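Local coordinates for putative uncharacterized protein (Pyrococcus furiosus, PDB 3VR0) that acts as a proteasome activator known as PbaB, an archaeal homologue of proteasome assembly chaperones that belongs to the PAC2 family, at residues H52-E56 with L57-K61; G187-V190 with G191-L195; K225-L228 with S229-K233. All blocks are in the same frame, centred on the assembly; numbering follows the deposited sequence.

Contact 1 of 3, residues H52-E56 with L57-K61; sequences HLIQE and LKAKK
The carbonyls of Leu53, Ile54 and Gln55, at the end of helix 45-57, are collected by three successive amides of the chain that leaves it. Leu57 N reaches Leu53 O at 3.1 Å, a bond of ordinary helical spacing. The chain then turns in a Schellman motif. Ala59 N reaches back five residues to Ile54 O at 3.0 Å and lies in the carbonyl plane, whereas Lys58 N meets Gln55 O at 3.3 Å from well above that plane, with a C=O...N angle of only 105°. Lys58 makes this possible by adopting a positive phi of 56°, which swings Ala59 back beneath the final turn. The three carbonyls thus find partners although the helix has run out.

Outside the backbone, the contact is apolar. CG of Leu53 lies anti to the backbone N (chi1 -176°), which brings its CD1 to CD1 of Leu57 at 3.6 Å, the two side chains slanting across each other. Leu57 CG also lies 3.5 Å from Leu53 O, against the carbonyl that its own amide uses. Across the turn, the methyl of Ala59 rests against CG2 of Ile54, a looser touch at 4.2 Å.

After Ala59 the chain enters strand 60-66, where Lys60 pairs with Tyr91. Ile54 and Leu57 lean on Tyr90 and Trp92 of strand 87-92, and Leu53 meets Ile104 of strand 102-107, while Leu228 and Thr232 of helix 221-235 pack against Leu53 as well. The cap therefore joins a helix lying on the large sheet to one of that sheet's own strands.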
loop_
_atom_site.group_PDB
_atom_site.type_symbol
_atom_site.label_atom_id
_atom_site.label_comp_id
_atom_site.label_asym_id
_atom_site.label_seq_id
_atom_site.Cartn_x
_atom_site.Cartn_y
_atom_site.Cartn_z
ATOM N N HIS C 52 -28.642 -15.190 -10.428
ATOM C CA HIS C 52 -29.799 -15.718 -11.103
ATOM C C HIS C 52 -29.540 -17.168 -11.463
ATOM O O HIS C 52 -30.430 -18.005 -11.356
ATOM C CB HIS C 52 -30.147 -14.929 -12.364
ATOM C CG HIS C 52 -31.450 -15.345 -12.958
ATOM N ND1 HIS C 52 -32.629 -15.325 -12.240
ATOM C CD2 HIS C 52 -31.761 -15.832 -14.180
ATOM C CE1 HIS C 52 -33.614 -15.769 -13.001
ATOM N NE2 HIS C 52 -33.117 -16.069 -14.188
ATOM N N LEU C 53 -28.313 -17.460 -11.885
ATOM C CA LEU C 53 -27.955 -18.826 -12.211
ATOM C C LEU C 53 -27.977 -19.708 -10.954
ATOM O O LEU C 53 -28.529 -20.800 -10.987
ATOM C CB LEU C 53 -26.637 -18.907 -12.966
ATOM C CG LEU C 53 -26.159 -20.267 -13.469
ATOM C CD1 LEU C 53 -27.073 -20.856 -14.593
ATOM C CD2 LEU C 53 -24.725 -20.080 -13.965
ATOM N N ILE C 54 -27.426 -19.226 -9.850
ATOM C CA ILE C 54 -27.518 -19.944 -8.583
ATOM C C ILE C 54 -28.974 -20.341 -8.311
ATOM O O ILE C 54 -29.263 -21.518 -8.041
ATOM C CB ILE C 54 -27.018 -19.115 -7.354
ATOM C CG1 ILE C 54 -25.558 -18.620 -7.499
ATOM C CG2 ILE C 54 -27.268 -19.837 -6.045
ATOM C CD1 ILE C 54 -24.658 -19.587 -7.767
ATOM N N GLN C 55 -29.852 -19.333 -8.329
ATOM C CA GLN C 55 -31.279 -19.506 -7.981
ATOM C C GLN C 55 -32.020 -20.472 -8.865
ATOM O O GLN C 55 -32.692 -21.333 -8.361
ATOM C CB GLN C 55 -32.046 -18.183 -7.961
ATOM C CG GLN C 55 -31.628 -17.267 -6.853
ATOM C CD GLN C 55 -31.750 -17.941 -5.485
ATOM O OE1 GLN C 55 -30.746 -18.086 -4.761
ATOM N NE2 GLN C 55 -32.983 -18.373 -5.126
ATOM N N GLU C 56 -31.880 -20.334 -10.175
ATOM C CA GLU C 56 -32.627 -21.180 -11.105
ATOM C C GLU C 56 -32.146 -22.630 -11.106
ATOM O O GLU C 56 -32.919 -23.540 -11.384
ATOM C CB GLU C 56 -32.586 -20.599 -12.513
ATOM C CG GLU C 56 -33.249 -19.207 -12.585
ATOM C CD GLU C 56 -34.702 -19.241 -12.063
ATOM O OE1 GLU C 56 -35.434 -20.145 -12.494
ATOM O OE2 GLU C 56 -35.090 -18.388 -11.221
ATOM N N LEU C 57 -30.869 -22.844 -10.803
ATOM C CA LEU C 57 -30.331 -24.176 -10.827
ATOM C C LEU C 57 -30.456 -24.803 -9.444
ATOM O O LEU C 57 -30.162 -25.979 -9.267
ATOM C CB LEU C 57 -28.868 -24.131 -11.252
ATOM C CG LEU C 57 -28.536 -23.856 -12.714
ATOM C CD1 LEU C 57 -27.069 -23.991 -12.864
ATOM C CD2 LEU C 57 -29.249 -24.785 -13.708
ATOM N N LYS C 58 -30.847 -24.007 -8.454
ATOM C CA LYS C 58 -30.854 -24.475 -7.062
ATOM C C LYS C 58 -29.460 -24.987 -6.649
ATOM O O LYS C 58 -29.327 -25.954 -5.880
ATOM C CB LYS C 58 -31.948 -25.542 -6.850
ATOM C CG LYS C 58 -33.411 -24.968 -6.886
ATOM C CD LYS C 58 -34.443 -26.031 -6.426
ATOM C CE LYS C 58 -35.739 -26.006 -7.288
ATOM N NZ LYS C 58 -35.746 -27.169 -8.258
ATOM N N ALA C 59 -28.424 -24.293 -7.150
ATOM C CA ALA C 59 -27.064 -24.604 -6.835
ATOM C C ALA C 59 -26.886 -24.533 -5.323
ATOM O O ALA C 59 -27.528 -23.740 -4.644
ATOM C CB ALA C 59 -26.084 -23.611 -7.578
ATOM N N LYS C 60 -26.001 -25.364 -4.788
ATOM C CA LYS C 60 -25.863 -25.425 -3.337
ATOM C C LYS C 60 -24.599 -24.768 -2.848
ATOM O O LYS C 60 -23.517 -25.043 -3.372
ATOM C CB LYS C 60 -25.813 -26.914 -2.901
ATOM C CG LYS C 60 -26.049 -27.087 -1.417
ATOM C CD LYS C 60 -25.031 -28.030 -0.799
ATOM C CE LYS C 60 -25.606 -28.729 0.442
ATOM N NZ LYS C 60 -25.288 -27.997 1.720
ATOM N N LYS C 61 -24.696 -23.958 -1.807
ATOM C CA LYS C 61 -23.477 -23.356 -1.280
ATOM C C LYS C 61 -22.584 -24.382 -0.573
ATOM O O LYS C 61 -23.071 -25.064 0.324
ATOM C CB LYS C 61 -23.774 -22.291 -0.259
ATOM C CG LYS C 61 -22.461 -21.769 0.326
ATOM C CD LYS C 61 -22.573 -20.382 0.943
ATOM C CE LYS C 61 -23.276 -20.420 2.263
ATOM N NZ LYS C 61 -23.354 -19.021 2.796
#

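Contact 2 of 3, residues G187-V190 with G191-L195; sequences GAIV and GAAGL
The flat group met by Ile189 is a peptide unit: CG2 sits over one face of the Ala193-Gly194 peptide, 3.6 Å from Gly194 N and 3.8 Å from Ala193 C. Here a strand passes into a helix through an N-cap glycine: strand 188-190 ends, Gly191 takes the N-cap position and helix 192-202 begins. With a chi1 of -49°, Ile189 has CG2 anti to its own N, which directs that methyl into the first turn, where it also touches Ala193 CB at 3.9 Å. Gly194, having no side chain, lets the backbones come together, for a side chain there would run into Ile189 O.

Gly191 has a phi of 84°, a conformation readily open to glycine, and its carbonyl O is gripped twice, by Gly194 N at 2.9 Å and by Leu195 N at 2.8 Å. The Ala192 amide, at the very start of the helix, is taken by Gln110 OE1. A bound gold ion lies about 4 Å from the Ala192 side chain. Ala188, Ile189 and Val190 pair antiparallel with a strand of the second subunit, so this short strand carries sheet structure across the interface and the junction begins at a subunit boundary. Strand and helix are also joined through water: a single molecule donates to Val190 O at 2.7 Å and accepts from Ala193 N at 3.0 Å.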
loop_
_atom_site.group_PDB
_atom_site.type_symbol
_atom_site.label_atom_id
_atom_site.label_comp_id
_atom_site.label_asym_id
_atom_site.label_seq_id
_atom_site.Cartn_x
_atom_site.Cartn_y
_atom_site.Cartn_z
ATOM N N GLY C 187 -6.636 -3.490 -25.071
ATOM C CA GLY C 187 -7.720 -3.218 -24.096
ATOM C C GLY C 187 -7.560 -4.112 -22.837
ATOM O O GLY C 187 -6.733 -5.030 -22.824
ATOM N N ALA C 188 -8.319 -3.836 -21.771
ATOM C CA ALA C 188 -8.038 -4.494 -20.493
ATOM C C ALA C 188 -9.265 -5.103 -19.862
ATOM O O ALA C 188 -10.357 -4.538 -19.982
ATOM C CB ALA C 188 -7.379 -3.516 -19.493
ATOM N N ILE C 189 -9.083 -6.241 -19.175
ATOM C CA ILE C 189 -10.161 -6.741 -18.304
ATOM C C ILE C 189 -9.658 -6.731 -16.883
ATOM O O ILE C 189 -8.699 -7.435 -16.558
ATOM C CB ILE C 189 -10.654 -8.182 -18.677
ATOM C CG1 ILE C 189 -10.944 -8.279 -20.180
ATOM C CG2 ILE C 189 -11.916 -8.585 -17.766
ATOM C CD1 ILE C 189 -11.396 -9.720 -20.667
ATOM N N VAL C 190 -10.294 -5.949 -16.042
ATOM C CA VAL C 190 -9.758 -5.613 -14.724
ATOM C C VAL C 190 -10.379 -6.502 -13.635
ATOM O O VAL C 190 -11.599 -6.663 -13.618
ATOM C CB VAL C 190 -10.049 -4.105 -14.398
ATOM C CG1 VAL C 190 -9.734 -3.764 -12.926
ATOM C CG2 VAL C 190 -9.262 -3.145 -15.389
ATOM N N GLY C 191 -9.565 -7.025 -12.712
ATOM C CA GLY C 191 -10.082 -7.817 -11.584
ATOM C C GLY C 191 -10.321 -9.294 -11.928
ATOM O O GLY C 191 -9.769 -9.784 -12.870
ATOM N N ALA C 192 -11.161 -9.979 -11.159
ATOM C CA ALA C 192 -11.321 -11.438 -11.264
ATOM C C ALA C 192 -11.805 -11.909 -12.625
ATOM O O ALA C 192 -11.299 -12.908 -13.148
ATOM C CB ALA C 192 -12.205 -11.964 -10.151
ATOM N N ALA C 193 -12.694 -11.156 -13.263
ATOM C CA ALA C 193 -13.092 -11.541 -14.641
ATOM C C ALA C 193 -11.914 -11.709 -15.575
ATOM O O ALA C 193 -11.949 -12.497 -16.566
ATOM C CB ALA C 193 -14.092 -10.568 -15.210
ATOM N N GLY C 194 -10.838 -10.987 -15.278
ATOM C CA GLY C 194 -9.618 -11.126 -16.050
ATOM C C GLY C 194 -8.594 -12.027 -15.409
ATOM O O GLY C 194 -8.070 -12.910 -16.072
ATOM N N LEU C 195 -8.241 -11.783 -14.138
ATOM C CA LEU C 195 -7.133 -12.540 -13.511
ATOM C C LEU C 195 -7.380 -14.054 -13.446
ATOM O O LEU C 195 -6.432 -14.839 -13.626
ATOM C CB LEU C 195 -6.875 -12.053 -12.079
ATOM C CG LEU C 195 -6.265 -10.655 -11.894
ATOM C CD1 LEU C 195 -5.709 -10.523 -10.509
ATOM C CD2 LEU C 195 -5.180 -10.393 -13.000
HETATM O O HOH W 1 -13.461 -8.390 -12.574
#

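Contact 3 of 3, residues K225-L228 with S229-K233; sequences KAVL and SAVTK
Ser229 makes two bonds to one acceptor, one turn earlier in helix 221-235: Ser229 N and Ser229 OG are both 2.8 Å from Lys225 O, the hydroxyl coming from above the carbonyl plane. A chi1 of -58° places OG anti to the carbonyl carbon of Ser229, folding the hydroxyl back onto the helix. Ala230 follows with a plain helical bond, its N 3.2 Å from Ala226 O. Val231 N meets Val227 O at 2.9 Å. CG2 of Val231 turns back against the same oxygen at 3.3 Å and lies a looser 4.3 Å from Val227 CG1. Both valines touch Met141 of strand 137-145.

Thr232 repeats the pattern of Ser229 by another route. With chi1 at 56°, its OG1 stands between backbone N and carbonyl carbon, and it donates to Leu228 O at 2.7 Å, beside the bond from Thr232 N. Its remaining branch, CG2, meets Leu228 CD1 at 4.0 Å, the two side chains passing at a slant.

A gold ion lies about 4 Å from the Ser229 side chain, while the end of Lys225 reaches Asp245 in a salt bridge. Each hydroxyl places its proton on a carbonyl of its own helix, one already bonded to an amide, so that donor needs no partner from elsewhere, and Thr232 can sit buried with its methyl among apolar neighbours.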
loop_
_atom_site.group_PDB
_atom_site.type_symbol
_atom_site.label_atom_id
_atom_site.label_comp_id
_atom_site.label_asym_id
_atom_site.label_seq_id
_atom_site.Cartn_x
_atom_site.Cartn_y
_atom_site.Cartn_z
ATOM N N LYS C 225 -28.974 -10.466 -18.214
ATOM C CA LYS C 225 -29.737 -11.409 -19.037
ATOM C C LYS C 225 -28.960 -11.833 -20.277
ATOM O O LYS C 225 -28.815 -13.036 -20.571
ATOM C CB LYS C 225 -31.127 -10.833 -19.405
ATOM C CG LYS C 225 -31.919 -11.786 -20.330
ATOM C CD LYS C 225 -33.404 -11.476 -20.353
ATOM C CE LYS C 225 -34.074 -12.221 -21.492
ATOM N NZ LYS C 225 -35.336 -11.508 -21.876
ATOM N N ALA C 226 -28.415 -10.850 -20.989
ATOM C CA ALA C 226 -27.716 -11.150 -22.224
ATOM C C ALA C 226 -26.471 -11.990 -22.000
ATOM O O ALA C 226 -26.181 -12.919 -22.766
ATOM C CB ALA C 226 -27.358 -9.877 -22.934
ATOM N N VAL C 227 -25.703 -11.650 -20.964
ATOM C CA VAL C 227 -24.476 -12.416 -20.665
ATOM C C VAL C 227 -24.860 -13.856 -20.286
ATOM O O VAL C 227 -24.258 -14.814 -20.749
ATOM C CB VAL C 227 -23.667 -11.733 -19.516
ATOM C CG1 VAL C 227 -22.591 -12.669 -18.974
ATOM C CG2 VAL C 227 -23.035 -10.399 -20.026
ATOM N N LEU C 228 -25.869 -13.976 -19.447
ATOM C CA LEU C 228 -26.289 -15.267 -18.918
ATOM C C LEU C 228 -26.953 -16.159 -19.988
ATOM O O LEU C 228 -26.876 -17.401 -19.885
ATOM C CB LEU C 228 -27.240 -15.080 -17.739
ATOM C CG LEU C 228 -27.532 -16.429 -17.085
ATOM C CD1 LEU C 228 -26.195 -17.094 -16.603
ATOM C CD2 LEU C 228 -28.504 -16.238 -15.980
ATOM N N SER C 229 -27.602 -15.526 -20.991
ATOM C CA SER C 229 -28.085 -16.238 -22.189
ATOM C C SER C 229 -26.920 -16.813 -22.985
ATOM O O SER C 229 -26.973 -17.951 -23.513
ATOM C CB SER C 229 -28.926 -15.299 -23.089
ATOM O OG SER C 229 -30.032 -14.788 -22.358
ATOM N N ALA C 230 -25.844 -16.036 -23.087
ATOM C CA ALA C 230 -24.696 -16.564 -23.811
ATOM C C ALA C 230 -24.080 -17.728 -23.037
ATOM O O ALA C 230 -23.771 -18.758 -23.624
ATOM C CB ALA C 230 -23.664 -15.483 -24.101
ATOM N N VAL C 231 -23.890 -17.555 -21.725
ATOM C CA VAL C 231 -23.288 -18.598 -20.891
ATOM C C VAL C 231 -24.186 -19.875 -20.837
ATOM O O VAL C 231 -23.717 -20.938 -21.159
ATOM C CB VAL C 231 -23.056 -18.098 -19.468
ATOM C CG1 VAL C 231 -22.647 -19.295 -18.539
ATOM C CG2 VAL C 231 -22.055 -16.951 -19.448
ATOM N N THR C 232 -25.456 -19.754 -20.448
ATOM C CA THR C 232 -26.350 -20.929 -20.465
ATOM C C THR C 232 -26.401 -21.592 -21.844
ATOM O O THR C 232 -26.337 -22.824 -21.981
ATOM C CB THR C 232 -27.741 -20.631 -19.973
ATOM O OG1 THR C 232 -28.315 -19.567 -20.748
ATOM C CG2 THR C 232 -27.722 -20.281 -18.470
ATOM N N LYS C 233 -26.369 -20.783 -22.892
ATOM C CA LYS C 233 -26.274 -21.371 -24.228
ATOM C C LYS C 233 -25.014 -22.218 -24.425
ATOM O O LYS C 233 -25.087 -23.333 -24.960
ATOM C CB LYS C 233 -26.442 -20.280 -25.301
ATOM C CG LYS C 233 -25.745 -20.504 -26.624
ATOM C CD LYS C 233 -26.205 -21.765 -27.351
ATOM C CE LYS C 233 -27.577 -21.647 -27.937
ATOM N NZ LYS C 233 -27.513 -22.299 -29.299
#

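How the contacts relate
Contacts 1 and 3 belong to adjacent helices and touch directly: Leu53 and His52 of helix 45-57 pack on Leu228, and Leu53 also on Thr232, of helix 221-235. Contact 2 stands apart, its centre 25 Å from that of contact 1 and on the other side of the chain's centre. Contacts 2 and 3 are largely buried, whereas contact 1 is only partly so. The chemistry follows position within a helix. Contact 1 ends one by capping its carbonyls, contact 2 starts one with a glycine and a water, and contact 3, inside one, doubles regular bonds with hydroxyls. Among them, contact 2 alone touches another subunit.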